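Local coordinates for protein esterase E25 (Uncultured bacterium, PDB 4Q05) that probably hydrolyses carboxylic ester bonds as a dimeric esterase of the GTSAG motif subfamily of the bacterial hormone-sensitive lipase family, at residues A153-T158 and V337-P342. Residues are numbered along the deposited sequence; the frame is centred on the assembly and turned at random.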
# COMPACT_ATOMS: atom_id res chain seq x y z
N ALA A 153 -19.92 -3.70 -10.21
CA ALA A 153 -20.60 -2.51 -10.71
C ALA A 153 -21.71 -2.10 -9.76
O ALA A 153 -21.95 -0.92 -9.52
CB ALA A 153 -21.20 -2.79 -12.08
N ILE A 154 -22.41 -3.09 -9.24
CA ILE A 154 -23.48 -2.84 -8.28
C ILE A 154 -22.90 -2.21 -7.01
O ILE A 154 -23.45 -1.25 -6.46
CB ILE A 154 -24.21 -4.14 -7.95
CG1 ILE A 154 -24.98 -4.63 -9.19
CG2 ILE A 154 -25.15 -3.96 -6.75
CD1 ILE A 154 -25.38 -6.09 -9.10
N VAL A 155 -21.76 -2.73 -6.56
CA VAL A 155 -21.10 -2.21 -5.37
C VAL A 155 -20.65 -0.78 -5.58
O VAL A 155 -20.89 0.10 -4.74
CB VAL A 155 -19.87 -3.04 -4.97
CG1 VAL A 155 -19.11 -2.32 -3.87
CG2 VAL A 155 -20.27 -4.44 -4.54
N ILE A 156 -19.98 -0.53 -6.70
CA ILE A 156 -19.56 0.81 -7.02
C ILE A 156 -20.76 1.74 -7.10
O ILE A 156 -20.77 2.83 -6.52
CB ILE A 156 -18.78 0.82 -8.36
CG1 ILE A 156 -17.45 0.06 -8.21
CG2 ILE A 156 -18.54 2.24 -8.81
CD1 ILE A 156 -16.72 -0.17 -9.55
N ALA A 157 -21.79 1.32 -7.82
CA ALA A 157 -22.96 2.18 -8.00
C ALA A 157 -23.56 2.60 -6.65
O ALA A 157 -23.72 3.79 -6.40
CB ALA A 157 -24.01 1.50 -8.87
N THR A 158 -23.87 1.63 -5.79
CA THR A 158 -24.53 1.96 -4.52
C THR A 158 -23.65 2.76 -3.59
O THR A 158 -24.11 3.73 -3.01
CB THR A 158 -24.96 0.73 -3.71
OG1 THR A 158 -24.21 -0.43 -4.09
CG2 THR A 158 -26.41 0.48 -3.88
N VAL A 337 -16.79 -7.55 -1.86
CA VAL A 337 -17.43 -8.85 -1.70
C VAL A 337 -18.51 -8.80 -0.61
O VAL A 337 -19.51 -9.50 -0.67
CB VAL A 337 -16.39 -9.94 -1.38
CG1 VAL A 337 -17.02 -11.10 -0.64
CG2 VAL A 337 -15.72 -10.42 -2.67
N ASP A 338 -18.30 -7.96 0.40
CA ASP A 338 -19.29 -7.79 1.45
C ASP A 338 -19.53 -6.32 1.72
O ASP A 338 -18.65 -5.63 2.23
CB ASP A 338 -18.83 -8.50 2.72
CG ASP A 338 -19.90 -8.51 3.81
OD1 ASP A 338 -20.64 -7.50 3.97
OD2 ASP A 338 -20.00 -9.54 4.50
N LEU A 339 -20.72 -5.85 1.38
CA LEU A 339 -21.01 -4.43 1.45
C LEU A 339 -21.05 -3.92 2.89
O LEU A 339 -21.02 -2.71 3.13
CB LEU A 339 -22.34 -4.11 0.76
CG LEU A 339 -22.49 -4.37 -0.75
CD1 LEU A 339 -22.43 -3.08 -1.54
CD2 LEU A 339 -21.48 -5.39 -1.28
N THR A 340 -21.12 -4.83 3.86
CA THR A 340 -21.12 -4.41 5.26
C THR A 340 -19.72 -4.24 5.86
O THR A 340 -19.59 -3.78 6.99
CB THR A 340 -21.88 -5.39 6.17
OG1 THR A 340 -21.12 -6.60 6.29
CG2 THR A 340 -23.30 -5.69 5.61
N ALA A 341 -18.68 -4.66 5.15
CA ALA A 341 -17.33 -4.53 5.70
C ALA A 341 -16.98 -3.05 5.85
O ALA A 341 -17.14 -2.27 4.92
CB ALA A 341 -16.31 -5.23 4.81
N PRO A 342 -16.53 -2.65 7.05
CA PRO A 342 -16.06 -1.26 7.11
C PRO A 342 -15.03 -0.94 6.04
O PRO A 342 -15.01 0.19 5.58
CB PRO A 342 -15.46 -1.17 8.52
CG PRO A 342 -16.38 -2.09 9.34
CD PRO A 342 -16.71 -3.25 8.39
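A type I beta turn, D338 to A341, leads into the last helix of this alpha/beta hydrolase fold, and its L339 presses an apolar side chain against helix 151-160. The case illustrates how a loop can be fitted to a helix by one leucine without any hydrogen bond between them. CD2 of L339 meets CG2 of V155 at 3.6 Å, while the other branch, CD1, lies 3.9 Å from V155 CG2, so both leucine branches touch that one methyl. With CG1 anti to the backbone N (chi1 171°), CG2 of V155 falls beside that N, anti to the carbonyl carbon, and meets the leucine fork. One helical turn on, OG1 of T158 comes within 4.1 Å of CD1 of L339, the two side chains running roughly at right angles. OG1 of T158 donates to the O of I154 at 2.6 Å, inside its own helix; this oxygen also accepts from T158 N on the opposite face of the carbonyl plane. Replacing T158 with a valine would probably leave the I154 oxygen with the backbone N-H as its one donor within the segment and remove the bond that fixes the side chain's rotation beside L339. The turn itself is braced by an Asx turn, D338 OD1 accepting from T340 N at 2.7 Å and also from the T340 hydroxyl above the carboxylate plane. L102 of helix 91-102 touches both T158 and L339; A153, I156 and A157 of helix 151-160 pack on strand 164-168, and the side chains of D338 and T340 rest on helix 52-59.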